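Local coordinates for EvdO2 (Micromonospora carbonacea, PDB 4XAB), which probably catalyses an oxidative cyclization in orthosomycin biosynthesis as a metal-dependent oxygenase of the phytanoyl-CoA dioxygenase family, at residues Thr126-Glu132 with Phe211-Ala217; Cys159-Pro164 with Ser195-Pro200; Val171-His175 with Leu186-Val191. All blocks are in the same frame, centred on the assembly; numbering follows the deposited sequence. Where two conformers were deposited one is given.

Contact 1. Residues Thr126-Glu132 with Phe211-Ala217. With NI (nickel (II) ion), chain B.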
loop_
_atom_site.group_PDB
_atom_site.type_symbol
_atom_site.label_atom_id
_atom_site.label_comp_id
_atom_site.label_asym_id
_atom_site.label_seq_id
_atom_site.Cartn_x
_atom_site.Cartn_y
_atom_site.Cartn_z
ATOM N N THR A 126 4.373 -9.183 -5.045
ATOM C CA THR A 126 3.612 -8.121 -5.683
ATOM C C THR A 126 4.534 -7.504 -6.725
ATOM O O THR A 126 5.518 -6.843 -6.378
ATOM C CB THR A 126 3.141 -7.066 -4.675
ATOM O OG1 THR A 126 2.406 -7.717 -3.628
ATOM C CG2 THR A 126 2.238 -6.049 -5.365
ATOM N N PRO A 127 4.255 -7.765 -8.011
ATOM C CA PRO A 127 5.213 -7.385 -9.051
ATOM C C PRO A 127 5.393 -5.883 -9.127
ATOM O O PRO A 127 4.511 -5.145 -8.675
ATOM C CB PRO A 127 4.571 -7.924 -10.335
ATOM C CG PRO A 127 3.695 -9.040 -9.868
ATOM C CD PRO A 127 3.143 -8.566 -8.552
ATOM N N TRP A 128 6.523 -5.444 -9.669
ATOM C CA TRP A 128 6.741 -4.023 -9.935
ATOM C C TRP A 128 5.534 -3.366 -10.597
ATOM O O TRP A 128 4.999 -3.878 -11.572
ATOM C CB TRP A 128 7.970 -3.829 -10.819
ATOM C CG TRP A 128 9.240 -4.005 -10.073
ATOM C CD1 TRP A 128 10.072 -5.093 -10.102
ATOM C CD2 TRP A 128 9.829 -3.067 -9.174
ATOM N NE1 TRP A 128 11.146 -4.881 -9.277
ATOM C CE2 TRP A 128 11.017 -3.649 -8.685
ATOM C CE3 TRP A 128 9.458 -1.794 -8.721
ATOM C CZ2 TRP A 128 11.846 -2.998 -7.774
ATOM C CZ3 TRP A 128 10.282 -1.143 -7.818
ATOM C CH2 TRP A 128 11.464 -1.749 -7.347
ATOM N N HIS A 129 5.114 -2.226 -10.051
ATOM C CA HIS A 129 4.004 -1.456 -10.601
ATOM C C HIS A 129 4.077 -0.034 -10.093
ATOM O O HIS A 129 4.784 0.258 -9.129
ATOM C CB HIS A 129 2.637 -2.066 -10.216
ATOM C CG HIS A 129 2.308 -1.949 -8.754
ATOM N ND1 HIS A 129 2.859 -2.780 -7.798
ATOM C CD2 HIS A 129 1.501 -1.089 -8.083
ATOM C CE1 HIS A 129 2.403 -2.439 -6.602
ATOM N NE2 HIS A 129 1.581 -1.411 -6.742
ATOM N N GLN A 130 3.323 0.848 -10.748
ATOM C CA GLN A 130 3.063 2.174 -10.212
ATOM C C GLN A 130 1.579 2.240 -9.922
ATOM O O GLN A 130 0.761 1.782 -10.728
ATOM C CB GLN A 130 3.476 3.265 -11.197
ATOM C CG GLN A 130 4.964 3.393 -11.367
ATOM C CD GLN A 130 5.311 4.023 -12.688
ATOM O OE1 GLN A 130 5.074 3.428 -13.740
ATOM N NE2 GLN A 130 5.864 5.231 -12.648
ATOM N N ASP A 131 1.214 2.799 -8.771
ATOM C CA ASP A 131 -0.191 2.810 -8.401
ATOM C C ASP A 131 -0.995 3.611 -9.434
ATOM O O ASP A 131 -2.155 3.299 -9.710
ATOM C CB ASP A 131 -0.375 3.378 -6.984
ATOM C CG ASP A 131 0.160 2.450 -5.910
ATOM O OD1 ASP A 131 0.382 1.256 -6.202
ATOM O OD2 ASP A 131 0.384 2.916 -4.778
ATOM N N GLU A 132 -0.374 4.628 -10.025
ATOM C CA GLU A 132 -1.077 5.432 -11.034
ATOM C C GLU A 132 -1.460 4.608 -12.277
ATOM O O GLU A 132 -2.380 4.966 -13.012
ATOM C CB GLU A 132 -0.234 6.642 -11.452
ATOM C CG GLU A 132 -1.033 7.638 -12.312
ATOM C CD GLU A 132 -0.368 8.990 -12.428
ATOM O OE1 GLU A 132 0.456 9.328 -11.559
ATOM O OE2 GLU A 132 -0.665 9.709 -13.405
ATOM N N PHE A 211 1.909 8.298 -5.844
ATOM C CA PHE A 211 1.168 7.500 -6.808
ATOM C C PHE A 211 2.030 7.026 -7.981
ATOM O O PHE A 211 1.693 6.032 -8.640
ATOM C CB PHE A 211 -0.024 8.301 -7.350
ATOM C CG PHE A 211 -1.220 8.323 -6.438
ATOM C CD1 PHE A 211 -1.264 7.547 -5.296
ATOM C CD2 PHE A 211 -2.306 9.134 -6.738
ATOM C CE1 PHE A 211 -2.377 7.570 -4.463
ATOM C CE2 PHE A 211 -3.422 9.151 -5.916
ATOM C CZ PHE A 211 -3.452 8.372 -4.775
ATOM N N ARG A 212 3.121 7.731 -8.273
ATOM C CA ARG A 212 3.924 7.367 -9.449
ATOM C C ARG A 212 5.240 6.652 -9.099
ATOM O O ARG A 212 6.008 6.290 -9.984
ATOM C CB ARG A 212 4.212 8.612 -10.287
ATOM C CG ARG A 212 4.297 8.353 -11.779
ATOM C CD ARG A 212 4.315 9.659 -12.555
ATOM N NE ARG A 212 2.978 10.180 -12.825
ATOM C CZ ARG A 212 2.738 11.219 -13.619
ATOM N NH1 ARG A 212 3.749 11.850 -14.198
ATOM N NH2 ARG A 212 1.496 11.635 -13.832
ATOM N N THR A 213 5.513 6.434 -7.821
ATOM C CA THR A 213 6.745 5.722 -7.487
ATOM C C THR A 213 6.627 4.220 -7.727
ATOM O O THR A 213 5.776 3.570 -7.135
ATOM C CB THR A 213 7.132 5.961 -6.021
ATOM O OG1 THR A 213 7.134 7.367 -5.782
ATOM C CG2 THR A 213 8.521 5.374 -5.719
ATOM N N PRO A 214 7.494 3.658 -8.588
ATOM C CA PRO A 214 7.409 2.204 -8.783
ATOM C C PRO A 214 7.749 1.450 -7.503
ATOM O O PRO A 214 8.675 1.842 -6.772
ATOM C CB PRO A 214 8.454 1.923 -9.877
ATOM C CG PRO A 214 8.653 3.250 -10.569
ATOM C CD PRO A 214 8.510 4.274 -9.455
ATOM N N HIS A 215 6.984 0.402 -7.210
ATOM C CA HIS A 215 7.306 -0.427 -6.056
ATOM C C HIS A 215 6.994 -1.893 -6.297
ATOM O O HIS A 215 6.255 -2.248 -7.206
ATOM C CB HIS A 215 6.586 0.076 -4.788
ATOM C CG HIS A 215 5.114 0.313 -4.963
ATOM N ND1 HIS A 215 4.609 1.406 -5.633
ATOM C CD2 HIS A 215 4.042 -0.385 -4.521
ATOM C CE1 HIS A 215 3.286 1.354 -5.619
ATOM N NE2 HIS A 215 2.917 0.287 -4.938
ATOM N N TYR A 216 7.579 -2.731 -5.446
ATOM C CA TYR A 216 7.532 -4.185 -5.563
ATOM C C TYR A 216 7.491 -4.728 -4.151
ATOM O O TYR A 216 8.029 -4.103 -3.243
ATOM C CB TYR A 216 8.762 -4.686 -6.319
ATOM C CG TYR A 216 9.168 -6.115 -6.077
ATOM C CD1 TYR A 216 9.972 -6.467 -4.996
ATOM C CD2 TYR A 216 8.780 -7.108 -6.960
ATOM C CE1 TYR A 216 10.350 -7.772 -4.789
ATOM C CE2 TYR A 216 9.154 -8.414 -6.763
ATOM C CZ TYR A 216 9.933 -8.739 -5.676
ATOM O OH TYR A 216 10.310 -10.042 -5.490
ATOM N N ALA A 217 6.845 -5.869 -3.948
ATOM C CA ALA A 217 6.953 -6.555 -2.661
ATOM C C ALA A 217 7.285 -8.010 -2.888
ATOM O O ALA A 217 6.689 -8.664 -3.738
ATOM C CB ALA A 217 5.667 -6.424 -1.848
HETATM NI NI NI B . 0.959 -0.376 -5.090
HETATM O O HOH W 1 3.063 4.080 -7.036
HETATM O O HOH W 2 0.498 0.605 -3.396
#

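Contact 2. Residues Cys159-Pro164 with Ser195-Pro200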
loop_
_atom_site.group_PDB
_atom_site.type_symbol
_atom_site.label_atom_id
_atom_site.label_comp_id
_atom_site.label_asym_id
_atom_site.label_seq_id
_atom_site.Cartn_x
_atom_site.Cartn_y
_atom_site.Cartn_z
ATOM N N CYS A 159 8.511 -7.034 2.563
ATOM C CA CYS A 159 8.475 -5.578 2.670
ATOM C C CYS A 159 8.507 -4.964 1.270
ATOM O O CYS A 159 8.757 -5.655 0.287
ATOM C CB CYS A 159 9.642 -5.059 3.517
ATOM S SG CYS A 159 11.239 -5.118 2.705
ATOM N N LEU A 160 8.228 -3.667 1.183
ATOM C CA LEU A 160 8.224 -2.963 -0.094
ATOM C C LEU A 160 9.629 -2.570 -0.520
ATOM O O LEU A 160 10.496 -2.304 0.311
ATOM C CB LEU A 160 7.349 -1.701 -0.012
ATOM C CG LEU A 160 5.873 -1.991 0.289
ATOM C CD1 LEU A 160 5.014 -0.740 0.212
ATOM C CD2 LEU A 160 5.354 -3.044 -0.654
ATOM N N HIS A 161 9.818 -2.529 -1.830
ATOM C CA HIS A 161 11.021 -2.033 -2.469
ATOM C C HIS A 161 10.589 -0.932 -3.419
ATOM O O HIS A 161 9.545 -1.053 -4.055
ATOM C CB HIS A 161 11.734 -3.124 -3.272
ATOM C CG HIS A 161 12.063 -4.359 -2.489
ATOM N ND1 HIS A 161 13.331 -4.900 -2.460
ATOM C CD2 HIS A 161 11.280 -5.199 -1.772
ATOM C CE1 HIS A 161 13.322 -6.002 -1.729
ATOM N NE2 HIS A 161 12.089 -6.204 -1.296
ATOM N N TYR A 162 11.405 0.102 -3.556
ATOM C CA TYR A 162 11.086 1.221 -4.445
ATOM C C TYR A 162 12.147 1.509 -5.492
ATOM O O TYR A 162 13.315 1.181 -5.308
ATOM C CB TYR A 162 10.889 2.497 -3.628
ATOM C CG TYR A 162 9.736 2.446 -2.683
ATOM C CD1 TYR A 162 9.942 2.293 -1.320
ATOM C CD2 TYR A 162 8.442 2.570 -3.140
ATOM C CE1 TYR A 162 8.888 2.276 -0.446
ATOM C CE2 TYR A 162 7.386 2.533 -2.286
ATOM C CZ TYR A 162 7.608 2.382 -0.930
ATOM O OH TYR A 162 6.538 2.363 -0.065
ATOM N N LEU A 163 11.735 2.159 -6.582
ATOM C CA LEU A 163 12.686 2.745 -7.523
ATOM C C LEU A 163 12.821 4.230 -7.223
ATOM O O LEU A 163 11.945 5.009 -7.593
ATOM C CB LEU A 163 12.232 2.552 -8.977
ATOM C CG LEU A 163 13.261 3.096 -9.969
ATOM C CD1 LEU A 163 14.449 2.162 -10.033
ATOM C CD2 LEU A 163 12.657 3.305 -11.360
ATOM N N PRO A 164 13.908 4.630 -6.538
ATOM C CA PRO A 164 14.061 6.036 -6.149
ATOM C C PRO A 164 14.011 6.970 -7.347
ATOM O O PRO A 164 14.695 6.723 -8.345
ATOM C CB PRO A 164 15.446 6.080 -5.494
ATOM C CG PRO A 164 15.705 4.667 -5.043
ATOM C CD PRO A 164 15.053 3.805 -6.097
ATOM N N SER A 195 18.491 -1.248 -9.155
ATOM C CA SER A 195 18.300 0.146 -8.758
ATOM C C SER A 195 17.344 0.264 -7.571
ATOM O O SER A 195 17.177 1.338 -7.002
ATOM C CB SER A 195 17.775 0.965 -9.931
ATOM O OG SER A 195 18.599 0.804 -11.069
ATOM N N ALA A 196 16.743 -0.853 -7.182
ATOM C CA ALA A 196 15.739 -0.842 -6.121
ATOM C C ALA A 196 16.337 -0.635 -4.734
ATOM O O ALA A 196 17.488 -1.005 -4.451
ATOM C CB ALA A 196 14.932 -2.142 -6.138
ATOM N N VAL A 197 15.526 -0.057 -3.862
ATOM C CA VAL A 197 15.888 0.133 -2.469
ATOM C C VAL A 197 14.803 -0.478 -1.583
ATOM O O VAL A 197 13.629 -0.197 -1.775
ATOM C CB VAL A 197 16.078 1.640 -2.153
ATOM C CG1 VAL A 197 16.283 1.834 -0.676
ATOM C CG2 VAL A 197 17.271 2.194 -2.938
ATOM N N ALA A 198 15.187 -1.324 -0.624
ATOM C CA ALA A 198 14.195 -1.988 0.223
ATOM C C ALA A 198 13.929 -1.185 1.478
ATOM O O ALA A 198 14.825 -0.511 1.977
ATOM C CB ALA A 198 14.654 -3.412 0.599
ATOM N N CYS A 199 12.709 -1.301 1.995
ATOM C CA CYS A 199 12.282 -0.547 3.167
ATOM C C CYS A 199 11.747 -1.437 4.280
ATOM O O CYS A 199 10.536 -1.477 4.527
ATOM C CB CYS A 199 11.216 0.477 2.764
ATOM S SG CYS A 199 11.917 1.802 1.774
ATOM N N PRO A 200 12.649 -2.145 4.976
ATOM C CA PRO A 200 12.171 -2.910 6.129
ATOM C C PRO A 200 11.646 -1.985 7.226
ATOM O O PRO A 200 12.049 -0.820 7.302
ATOM C CB PRO A 200 13.416 -3.673 6.580
ATOM C CG PRO A 200 14.261 -3.779 5.340
ATOM C CD PRO A 200 14.063 -2.435 4.681
HETATM O O HOH W 3 7.999 -1.993 3.555
#

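Contact 3. Residues Val171-His175 with Leu186-Val191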
loop_
_atom_site.group_PDB
_atom_site.type_symbol
_atom_site.label_atom_id
_atom_site.label_comp_id
_atom_site.label_asym_id
_atom_site.label_seq_id
_atom_site.Cartn_x
_atom_site.Cartn_y
_atom_site.Cartn_z
ATOM N N VAL A 171 4.638 7.111 -16.335
ATOM C CA VAL A 171 3.901 5.913 -15.980
ATOM C C VAL A 171 4.367 4.892 -17.002
ATOM O O VAL A 171 4.119 5.023 -18.197
ATOM C CB VAL A 171 2.384 6.112 -16.005
ATOM C CG1 VAL A 171 1.682 4.777 -15.727
ATOM C CG2 VAL A 171 1.990 7.152 -14.966
ATOM N N LEU A 172 5.109 3.916 -16.501
ATOM C CA LEU A 172 5.764 2.883 -17.294
ATOM C C LEU A 172 4.763 1.976 -17.981
ATOM O O LEU A 172 3.618 1.885 -17.555
ATOM C CB LEU A 172 6.673 2.072 -16.373
ATOM C CG LEU A 172 7.805 2.904 -15.786
ATOM C CD1 LEU A 172 8.438 2.209 -14.594
ATOM C CD2 LEU A 172 8.836 3.196 -16.878
ATOM N N PRO A 173 5.185 1.312 -19.068
ATOM C CA PRO A 173 4.258 0.363 -19.683
ATOM C C PRO A 173 3.866 -0.723 -18.688
ATOM O O PRO A 173 4.736 -1.325 -18.066
ATOM C CB PRO A 173 5.064 -0.214 -20.850
ATOM C CG PRO A 173 6.062 0.845 -21.185
ATOM C CD PRO A 173 6.426 1.468 -19.847
ATOM N N HIS A 174 2.574 -0.961 -18.534
ATOM C CA HIS A 174 2.118 -2.045 -17.672
ATOM C C HIS A 174 1.296 -3.031 -18.485
ATOM O O HIS A 174 0.777 -2.708 -19.555
ATOM C CB HIS A 174 1.270 -1.524 -16.499
ATOM C CG HIS A 174 2.052 -0.842 -15.414
ATOM N ND1 HIS A 174 2.785 0.308 -15.623
ATOM C CD2 HIS A 174 2.172 -1.128 -14.094
ATOM C CE1 HIS A 174 3.331 0.694 -14.479
ATOM N NE2 HIS A 174 2.978 -0.165 -13.539
ATOM N N HIS A 175 1.169 -4.242 -17.968
ATOM C CA HIS A 175 0.256 -5.206 -18.559
ATOM C C HIS A 175 -0.374 -6.000 -17.442
ATOM O O HIS A 175 0.144 -6.027 -16.333
ATOM C CB HIS A 175 0.975 -6.117 -19.545
ATOM C CG HIS A 175 2.191 -6.781 -18.986
ATOM N ND1 HIS A 175 2.167 -8.052 -18.454
ATOM C CD2 HIS A 175 3.473 -6.356 -18.890
ATOM C CE1 HIS A 175 3.380 -8.379 -18.044
ATOM N NE2 HIS A 175 4.191 -7.369 -18.304
ATOM N N LEU A 186 -1.743 -5.587 -12.119
ATOM C CA LEU A 186 -0.873 -5.108 -13.189
ATOM C C LEU A 186 0.598 -5.262 -12.830
ATOM O O LEU A 186 0.953 -5.321 -11.648
ATOM C CB LEU A 186 -1.158 -3.627 -13.475
ATOM C CG LEU A 186 -2.534 -3.242 -14.018
ATOM C CD1 LEU A 186 -2.656 -1.705 -14.003
ATOM C CD2 LEU A 186 -2.690 -3.760 -15.417
ATOM N N MET A 187 1.456 -5.310 -13.844
ATOM C CA MET A 187 2.890 -5.257 -13.604
ATOM C C MET A 187 3.616 -4.531 -14.715
ATOM O O MET A 187 3.087 -4.383 -15.818
ATOM C CB MET A 187 3.468 -6.667 -13.456
ATOM C CG MET A 187 3.419 -7.469 -14.727
ATOM S SD MET A 187 4.196 -9.079 -14.462
ATOM C CE MET A 187 5.826 -8.555 -13.949
ATOM N N THR A 188 4.830 -4.078 -14.412
ATOM C CA THR A 188 5.712 -3.561 -15.446
ATOM C C THR A 188 7.014 -4.355 -15.447
ATOM O O THR A 188 7.446 -4.836 -14.402
ATOM C CB THR A 188 6.011 -2.048 -15.266
ATOM O OG1 THR A 188 6.835 -1.609 -16.351
ATOM C CG2 THR A 188 6.695 -1.736 -13.922
ATOM N N ASP A 189 7.615 -4.507 -16.623
ATOM C CA ASP A 189 8.917 -5.155 -16.764
ATOM C C ASP A 189 10.020 -4.108 -16.786
ATOM O O ASP A 189 11.199 -4.429 -16.870
ATOM C CB ASP A 189 8.987 -5.978 -18.056
ATOM C CG ASP A 189 8.010 -7.140 -18.071
ATOM O OD1 ASP A 189 7.807 -7.773 -17.012
ATOM O OD2 ASP A 189 7.453 -7.426 -19.154
ATOM N N ASP A 190 9.627 -2.846 -16.726
ATOM C CA ASP A 190 10.550 -1.763 -17.020
ATOM C C ASP A 190 11.139 -1.099 -15.790
ATOM O O ASP A 190 11.315 0.118 -15.753
ATOM C CB ASP A 190 9.836 -0.739 -17.911
ATOM C CG ASP A 190 9.554 -1.296 -19.300
ATOM O OD1 ASP A 190 10.499 -1.828 -19.916
ATOM O OD2 ASP A 190 8.396 -1.237 -19.773
ATOM N N VAL A 191 11.462 -1.914 -14.786
ATOM C CA VAL A 191 12.219 -1.452 -13.629
ATOM C C VAL A 191 13.471 -2.313 -13.486
ATOM O O VAL A 191 13.397 -3.536 -13.573
ATOM C CB VAL A 191 11.394 -1.521 -12.312
ATOM C CG1 VAL A 191 12.256 -1.114 -11.113
ATOM C CG2 VAL A 191 10.162 -0.632 -12.401
HETATM O O HOH W 4 6.691 -3.438 -19.227
#

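Contact 1. Residues Thr126-Glu132 with Phe211-Ala217
A metal can join two segments that backbone hydrogen bonds also align, and residues 126-132 and 211-217 give a clear case. Thr126 and Ala217 form one antiparallel hydrogen-bonded pair, His129 and His215 the next, and the one-residue shift between them is a beta bulge. Both histidines adopt the p rotamer for chi1, and each is held by a backbone carbonyl two residues earlier: His129 ND1 donates to Pro127 O (3.0 Å), His215 ND1 to Thr213 O (2.9 Å). Each ring therefore presents NE2 to the nickel, at 2.0 Å from His129 NE2 and 2.1 Å from His215 NE2. Asp131, with chi1 m, adds OD1 at 2.1 Å, while its OD2 is hydrogen-bonded to His209 and to a water that also binds the metal. At one end, the Trp128 indole lies in an offset stack with Tyr216, whose CB sits 3.5 Å from the centroid of the five-membered ring. At the other, extended Glu132 meets Arg212 in a bidentate salt bridge, OE1 to NE and OE2 to NH2, both 2.9 Å; Arg246 also pairs with Glu132. His-X-Asp plus a distant His is the facial triad of non-haem iron oxygenases on the double-stranded beta-helix. Nickel therefore probably stands in for the catalytic iron, and the three protein ligands leave the remaining coordination positions to water and other ligands.

Contact 2. Residues Cys159-Pro164 with Ser195-Pro200
This is an antiparallel strand pairing at one border of a small three-stranded sheet, where 197-198 forms an outermost strand beside central strand 160-162. Tyr162 and Val197 make the hydrogen-bonded pair, Tyr162 N to Val197 O and Val197 N to Tyr162 O both measuring 2.9 Å. His161 and Ala198 are the adjoining non-hydrogen-bonded pair, and Cys199 N to Leu160 O (3.0 Å) continues the ladder. Farther along, direct pairing gives way to a water that accepts from Leu160 N (2.9 Å) and donates to Cys199 O (2.8 Å). The two faces differ in character. On one, Ala198 CB lies over the His161 imidazole, 3.9 Å from its centroid, as a CH-pi contact; on the other, Cys199 SG meets the edge of the Tyr162 ring, 3.7 Å from CD1. Tyr162 OH is hydrogen-bonded to His209, and its ring stacks on Phe23. Strand 215-217 flanks 160-162 in the same sheet, while Tyr162 and Cys199 pack on strands 206-210 and 23-26.

Contact 3. Residues Val171-His175 with Leu186-Val191
Side chains finish what a very short ladder begins in the hairpin arms 171-175 and 186-191. Backbone bonding is confined to one antiparallel hydrogen-bonded pair: His175 N to Met187 O and Met187 N to His175 O, each 2.9 Å. Beyond it, side-chain hydrogen bonds take over. Thr188 OG1 donates to Pro173 O at 2.7 Å and accepts from Asp190 N at 3.1 Å, the latter closing an ST turn. A water extends this network, donating to Pro173 O (3.1 Å) and Asp190 OD2 (2.8 Å) and accepting from Asp189 N (3.0 Å); His175 NE2 to Asp189 OD2, at 3.4 Å, is weak. CH-pi contacts form a third group. Thr188 CB stands almost on the normal of the His174 ring, 3.9 Å from its centroid, and Met187 CG lies over a face of the His175 ring, 3.8 Å from its centroid. Apolar contact is slight, with Leu172 CD1 4.0 Å from Val191 CG2. His174 ND1 donates to Leu172 O at 2.6 Å, orienting NE2 to accept from the Gln130 backbone N. This polar bonding thus ties the hairpin to the chain between two nickel ligands, His129 and Asp131.

How the contacts relate
All three contacts use antiparallel pairing, yet their chemistry changes with depth. Contact 1 lies nearest the chain's centre and is the most buried, adding metal coordination and a salt bridge to its backbone pairing; contact 2 is an intermediate sheet border, and contact 3, farthest out, supplements a single backbone pair with side-chain and water bonds. Contacts 1 and 2 share a sheet: Tyr216 O to His161 N (2.8 Å) and Pro214 O to Leu163 N (3.1 Å) join their neighbouring strands. Contact 3 meets the other arm of contact 1, through Trp128 O to Thr188 N (2.9 Å) and Gln130 OE1 to Leu172 N (2.8 Å). Contacts 2 and 3 barely touch, so contact 1 bridges them.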